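Local atomic coordinates of extracellular invertase (Aspergillus kawachii, PDB entry 5XH8), a protein that probably hydrolyses terminal beta-fructofuranoside bonds such as that of sucrose, and has high transfructosylation activity, a reaction that builds fructooligosaccharides such as 1-kestose. Residues 237-242 and 523-528; 416-421 and 552-557. All coordinates share one frame; numbering follows the deposited sequence.

Contact 1: 237-242 and 523-528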
loop_
_atom_site.group_PDB
_atom_site.type_symbol
_atom_site.label_atom_id
_atom_site.label_comp_id
_atom_site.label_asym_id
_atom_site.label_seq_id
_atom_site.Cartn_x
_atom_site.Cartn_y
_atom_site.Cartn_z
ATOM N N GLY A 237 -29.640 -9.161 -24.219
ATOM C CA GLY A 237 -30.042 -8.288 -23.109
ATOM C C GLY A 237 -31.389 -8.624 -22.514
ATOM O O GLY A 237 -31.879 -7.891 -21.666
ATOM N N THR A 238 -31.986 -9.740 -22.935
ATOM C CA THR A 238 -33.336 -10.089 -22.512
ATOM C C THR A 238 -33.334 -10.742 -21.150
ATOM O O THR A 238 -34.133 -10.382 -20.304
ATOM C CB THR A 238 -34.014 -11.059 -23.519
ATOM O OG1 THR A 238 -33.963 -10.494 -24.828
ATOM C CG2 THR A 238 -35.456 -11.318 -23.158
ATOM N N TRP A 239 -32.468 -11.730 -20.954
ATOM C CA TRP A 239 -32.587 -12.653 -19.818
ATOM C C TRP A 239 -31.659 -12.382 -18.606
ATOM O O TRP A 239 -31.904 -12.898 -17.520
ATOM C CB TRP A 239 -32.389 -14.095 -20.318
ATOM C CG TRP A 239 -33.430 -14.490 -21.358
ATOM C CD1 TRP A 239 -33.264 -14.529 -22.722
ATOM C CD2 TRP A 239 -34.804 -14.854 -21.111
ATOM N NE1 TRP A 239 -34.448 -14.912 -23.332
ATOM C CE2 TRP A 239 -35.404 -15.114 -22.372
ATOM C CE3 TRP A 239 -35.583 -14.983 -19.950
ATOM C CZ2 TRP A 239 -36.743 -15.494 -22.500
ATOM C CZ3 TRP A 239 -36.920 -15.369 -20.080
ATOM C CH2 TRP A 239 -37.483 -15.615 -21.346
ATOM N N ALA A 240 -30.594 -11.619 -18.804
ATOM C CA ALA A 240 -29.558 -11.461 -17.770
ATOM C C ALA A 240 -28.924 -10.085 -17.774
ATOM O O ALA A 240 -27.709 -9.937 -17.599
ATOM C CB ALA A 240 -28.517 -12.550 -17.926
ATOM N N GLY A 241 -29.774 -9.073 -17.960
ATOM C CA GLY A 241 -29.371 -7.684 -17.878
ATOM C C GLY A 241 -28.217 -7.405 -18.802
ATOM O O GLY A 241 -28.215 -7.879 -19.944
ATOM N N ARG A 242 -27.246 -6.640 -18.302
ATOM C CA ARG A 242 -26.002 -6.388 -19.013
ATOM C C ARG A 242 -24.796 -6.638 -18.104
ATOM O O ARG A 242 -24.875 -6.543 -16.871
ATOM C CB ARG A 242 -25.953 -4.965 -19.563
ATOM C CG ARG A 242 -27.204 -4.488 -20.304
ATOM C CD ARG A 242 -26.917 -3.218 -21.098
ATOM N NE ARG A 242 -26.020 -3.505 -22.229
ATOM C CZ ARG A 242 -26.398 -3.935 -23.447
ATOM N NH1 ARG A 242 -27.669 -4.134 -23.756
ATOM N NH2 ARG A 242 -25.477 -4.187 -24.372
ATOM N N LYS A 523 -38.455 -11.247 -15.957
ATOM C CA LYS A 523 -38.762 -12.259 -16.982
ATOM C C LYS A 523 -38.878 -13.648 -16.380
ATOM O O LYS A 523 -38.032 -14.056 -15.565
ATOM C CB LYS A 523 -37.657 -12.338 -18.034
ATOM C CG LYS A 523 -37.454 -11.069 -18.835
ATOM C CD LYS A 523 -38.482 -10.919 -19.937
ATOM C CE LYS A 523 -38.323 -11.981 -21.018
ATOM N NZ LYS A 523 -38.955 -11.489 -22.272
ATOM N N LEU A 524 -39.922 -14.370 -16.794
ATOM C CA LEU A 524 -40.092 -15.769 -16.434
ATOM C C LEU A 524 -40.764 -16.490 -17.611
ATOM O O LEU A 524 -41.878 -16.143 -17.967
ATOM C CB LEU A 524 -40.967 -15.901 -15.191
ATOM C CG LEU A 524 -41.312 -17.341 -14.791
ATOM C CD1 LEU A 524 -40.069 -18.142 -14.410
ATOM C CD2 LEU A 524 -42.322 -17.332 -13.663
ATOM N N ARG A 525 -40.071 -17.456 -18.213
ATOM C CA ARG A 525 -40.648 -18.278 -19.271
ATOM C C ARG A 525 -41.296 -19.499 -18.652
ATOM O O ARG A 525 -40.685 -20.202 -17.845
ATOM C CB ARG A 525 -39.609 -18.734 -20.286
ATOM C CG ARG A 525 -40.146 -19.786 -21.267
ATOM C CD ARG A 525 -39.357 -19.823 -22.550
ATOM N NE ARG A 525 -39.501 -18.563 -23.257
ATOM C CZ ARG A 525 -38.738 -18.167 -24.265
ATOM N NH1 ARG A 525 -37.766 -18.939 -24.749
ATOM N NH2 ARG A 525 -38.960 -16.981 -24.808
ATOM N N LEU A 526 -42.545 -19.723 -19.045
ATOM C CA LEU A 526 -43.291 -20.946 -18.756
ATOM C C LEU A 526 -43.219 -21.739 -20.061
ATOM O O LEU A 526 -43.717 -21.284 -21.098
ATOM C CB LEU A 526 -44.746 -20.592 -18.389
ATOM C CG LEU A 526 -44.877 -19.728 -17.117
ATOM C CD1 LEU A 526 -46.306 -19.258 -16.853
ATOM C CD2 LEU A 526 -44.346 -20.501 -15.912
ATOM N N PHE A 527 -42.537 -22.882 -20.020
ATOM C CA PHE A 527 -42.294 -23.671 -21.230
ATOM C C PHE A 527 -43.516 -24.539 -21.554
ATOM O O PHE A 527 -44.433 -24.691 -20.731
ATOM C CB PHE A 527 -41.093 -24.594 -21.046
ATOM C CG PHE A 527 -39.809 -23.880 -20.750
ATOM C CD1 PHE A 527 -39.016 -23.384 -21.783
ATOM C CD2 PHE A 527 -39.370 -23.733 -19.434
ATOM C CE1 PHE A 527 -37.820 -22.740 -21.506
ATOM C CE2 PHE A 527 -38.174 -23.083 -19.153
ATOM C CZ PHE A 527 -37.399 -22.590 -20.188
ATOM N N ASP A 528 -43.510 -25.128 -22.748
ATOM C CA ASP A 528 -44.494 -26.170 -23.078
ATOM C C ASP A 528 -43.979 -27.469 -22.497
ATOM O O ASP A 528 -42.808 -27.800 -22.674
ATOM C CB ASP A 528 -44.721 -26.237 -24.590
ATOM C CG ASP A 528 -45.372 -24.979 -25.120
ATOM O OD1 ASP A 528 -46.362 -24.523 -24.522
ATOM O OD2 ASP A 528 -44.899 -24.429 -26.123
#
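Trp239 and Lys523 bring the two backbones to their nearest approach, 6.8 Å between CA atoms; no hydrogen bond links residues 237-242 with 523-528, and the join rests mainly on side chains. The segments belong to a loop of the N-terminal beta-propeller and to the loop that leaves strand 520-523 of the C-terminal beta-sandwich. Trp239 is the wedge between them, and two basic side chains use it in different ways. Lys523 lies over a face. Its CB rests 3.7 Å from Trp239 CZ3, and bends at chi2 (-80°) and chi3 fold the chain back over the indole, which brings CE to 3.9 Å from the centroid of the six-membered ring in a CH-pi contact. NZ is farther from the same centroid, at 4.8 Å and 23° off the normal, a cation-pi arrangement. Thr238 shares this face of the indole: its CG2 lies above the rim and also touches Lys523 NZ at 3.6 Å. Arg525 instead meets an edge. Its NH2 is 3.5 Å from Trp239 CZ2, near the indole plane, while CZ2 sits over a face of the guanidinium; the planes stand 80° apart, so this is an edge-to-face meeting and not a stack. The polar ends are held by other residues: Glu496 and Glu392 form salt bridges with Arg525, Glu392 also pairs with Trp239 NE1, and Asn495 takes the ammonium group of Lys523. Glu392 thus serves both sides of the contact. The example illustrates how an aromatic group can receive a cation over its face and present its C-H edge to the flat side of another, and the acidic partners of Arg525 would probably offset much of the positive charge gathered here.

Contact 2: 416-421 and 552-557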
loop_
_atom_site.group_PDB
_atom_site.type_symbol
_atom_site.label_atom_id
_atom_site.label_comp_id
_atom_site.label_asym_id
_atom_site.label_seq_id
_atom_site.Cartn_x
_atom_site.Cartn_y
_atom_site.Cartn_z
ATOM N N ILE A 416 -33.416 -21.484 -7.207
ATOM C CA ILE A 416 -33.459 -20.431 -6.191
ATOM C C ILE A 416 -34.684 -20.705 -5.323
ATOM O O ILE A 416 -35.802 -20.634 -5.816
ATOM C CB ILE A 416 -33.585 -19.013 -6.847
ATOM C CG1 ILE A 416 -32.478 -18.780 -7.886
ATOM C CG2 ILE A 416 -33.575 -17.926 -5.769
ATOM C CD1 ILE A 416 -32.651 -17.564 -8.752
ATOM N N SER A 417 -34.481 -21.008 -4.041
ATOM C CA SER A 417 -35.577 -21.230 -3.116
ATOM C C SER A 417 -35.230 -20.670 -1.732
ATOM O O SER A 417 -34.064 -20.480 -1.406
ATOM C CB SER A 417 -35.875 -22.732 -3.001
ATOM O OG SER A 417 -34.708 -23.398 -2.551
ATOM N N ILE A 418 -36.248 -20.430 -0.919
ATOM C CA ILE A 418 -36.051 -19.930 0.431
ATOM C C ILE A 418 -35.360 -21.039 1.215
ATOM O O ILE A 418 -35.761 -22.176 1.127
ATOM C CB ILE A 418 -37.408 -19.616 1.103
ATOM C CG1 ILE A 418 -38.157 -18.528 0.323
ATOM C CG2 ILE A 418 -37.205 -19.203 2.559
ATOM C CD1 ILE A 418 -39.620 -18.404 0.679
ATOM N N ALA A 419 -34.336 -20.729 1.987
ATOM C CA ALA A 419 -33.677 -21.768 2.772
ATOM C C ALA A 419 -34.695 -22.540 3.617
ATOM O O ALA A 419 -35.632 -21.949 4.197
ATOM C CB ALA A 419 -32.606 -21.175 3.654
ATOM N N ARG A 420 -34.493 -23.853 3.704
ATOM C CA ARG A 420 -35.568 -24.750 4.144
ATOM C C ARG A 420 -36.116 -24.412 5.517
ATOM O O ARG A 420 -37.347 -24.363 5.688
ATOM C CB ARG A 420 -35.187 -26.231 4.021
ATOM C CG ARG A 420 -34.103 -26.733 4.968
ATOM C CD ARG A 420 -33.513 -28.056 4.479
ATOM N NE ARG A 420 -32.964 -27.896 3.132
ATOM C CZ ARG A 420 -32.496 -28.884 2.363
ATOM N NH1 ARG A 420 -32.451 -30.138 2.810
ATOM N NH2 ARG A 420 -32.055 -28.608 1.153
ATOM N N GLU A 421 -35.222 -24.123 6.463
ATOM C CA GLU A 421 -35.619 -23.875 7.842
ATOM C C GLU A 421 -36.353 -22.534 8.007
ATOM O O GLU A 421 -37.277 -22.407 8.832
ATOM C CB GLU A 421 -34.427 -23.910 8.772
ATOM C CG GLU A 421 -33.604 -25.187 8.689
ATOM C CD GLU A 421 -32.384 -25.094 7.775
ATOM O OE1 GLU A 421 -32.421 -24.364 6.758
ATOM O OE2 GLU A 421 -31.382 -25.784 8.058
ATOM N N GLU A 552 -41.299 -10.391 -1.299
ATOM C CA GLU A 552 -40.518 -11.309 -2.109
ATOM C C GLU A 552 -41.465 -12.221 -2.899
ATOM O O GLU A 552 -42.332 -12.893 -2.329
ATOM C CB GLU A 552 -39.564 -12.124 -1.240
ATOM C CG GLU A 552 -38.542 -11.244 -0.503
ATOM C CD GLU A 552 -37.439 -12.023 0.206
ATOM O OE1 GLU A 552 -36.983 -13.053 -0.331
ATOM O OE2 GLU A 552 -36.986 -11.586 1.290
ATOM N N VAL A 553 -41.280 -12.224 -4.214
ATOM C CA VAL A 553 -42.053 -13.033 -5.133
ATOM C C VAL A 553 -41.150 -14.135 -5.697
ATOM O O VAL A 553 -40.168 -13.838 -6.369
ATOM C CB VAL A 553 -42.581 -12.162 -6.289
ATOM C CG1 VAL A 553 -43.424 -13.009 -7.253
ATOM C CG2 VAL A 553 -43.382 -10.986 -5.735
ATOM N N TYR A 554 -41.490 -15.387 -5.400
ATOM C CA TYR A 554 -40.840 -16.558 -5.948
ATOM C C TYR A 554 -41.747 -17.298 -6.952
ATOM O O TYR A 554 -42.990 -17.349 -6.774
ATOM C CB TYR A 554 -40.472 -17.522 -4.830
ATOM C CG TYR A 554 -39.483 -16.978 -3.798
ATOM C CD1 TYR A 554 -39.910 -16.196 -2.724
ATOM C CD2 TYR A 554 -38.122 -17.273 -3.889
ATOM C CE1 TYR A 554 -39.006 -15.701 -1.780
ATOM C CE2 TYR A 554 -37.205 -16.805 -2.942
ATOM C CZ TYR A 554 -37.642 -16.010 -1.897
ATOM O OH TYR A 554 -36.717 -15.566 -0.976
ATOM N N ALA A 555 -41.118 -17.906 -7.970
ATOM C CA ALA A 555 -41.841 -18.763 -8.940
ATOM C C ALA A 555 -41.011 -19.957 -9.391
ATOM O O ALA A 555 -39.831 -19.812 -9.785
ATOM C CB ALA A 555 -42.313 -17.960 -10.140
ATOM N N ASN A 556 -41.607 -21.146 -9.252
ATOM C CA ASN A 556 -41.158 -22.351 -9.946
ATOM C C ASN A 556 -39.751 -22.777 -9.538
ATOM O O ASN A 556 -39.042 -23.423 -10.317
ATOM C CB ASN A 556 -41.270 -22.142 -11.468
ATOM C CG ASN A 556 -42.722 -22.080 -11.942
ATOM O OD1 ASN A 556 -43.175 -22.957 -12.675
ATOM N ND2 ASN A 556 -43.445 -21.043 -11.550
ATOM N N GLY A 557 -39.353 -22.406 -8.310
ATOM C CA GLY A 557 -38.019 -22.681 -7.774
ATOM C C GLY A 557 -36.854 -22.127 -8.565
ATOM O O GLY A 557 -35.730 -22.606 -8.391
#
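Tyr554 and Ile418 meet where strand 408-418 of the propeller runs up against strand 550-555 of the C-terminal sandwich. The tyrosine can be followed outward from its backbone. CB points toward the propeller segment, and with CG anti to the carbonyl carbon (chi1 -62°) the ring reaches toward Ile418. CD1 comes first to the end of the isoleucine, 4.1 Å from Ile418 CD1. The next atom along that side, CE1, lies 3.6 Å from Ile418 CG1, with CD1 of the isoleucine almost as near, while CE2 on the other side stands 3.8 Å from CG1. CZ is the atom approached most closely, with Ile418 CG1 directly over it at 3.4 Å. CG1 therefore sits on the face near the phenol end, in a CH-pi contact 27° off the ring normal, and the two side chains cross at about a right angle. At the tip, Tyr554 OH still touches Ile418 CG1, gives a weak hydrogen bond to Glu552 OE1 within its own segment, and pairs with Arg374 NE of the neighbouring propeller strand 366-385. Arg374 also forms a salt bridge with Glu552, so phenol, carboxylate and guanidinium are knit together. Past the strand end, the backbone adds a second tie: Ile416 N donates to Gly557 O over 2.8 Å, the donor lying 45° out of the carbonyl plane. Gly557 CA also makes a C-H contact, 3.6 Å long, with Ile416 O. The case illustrates how one tyrosine can serve a domain interface twice: an aliphatic branch rests on one face of the ring near its phenol end, and the hydroxyl at its rim is tied into a charged cluster that spans both domains, which should hold the phenol end in place.

How the contacts relate
Both contacts join the propeller to the C-terminal sandwich, and along the chain their segments alternate. Their centres lie 18 Å apart, yet they meet within the sandwich: Leu524, between the two basic residues of contact 1, sets its CD2 3.6 Å from CB of Ala555, beside the tyrosine of contact 2. The two differ in kind, one resting on cations around an indole, the other on an aliphatic branch against a phenol ring and on a backbone bond. The side chain of Trp239 is about 9 Å from a bound glycerol, while the side chains of Lys523 and Ile416 are each about 13 Å from the sodium ion. The principle illustrated is an interface secured at more than one point, none of these distances being short enough for direct ligand contact.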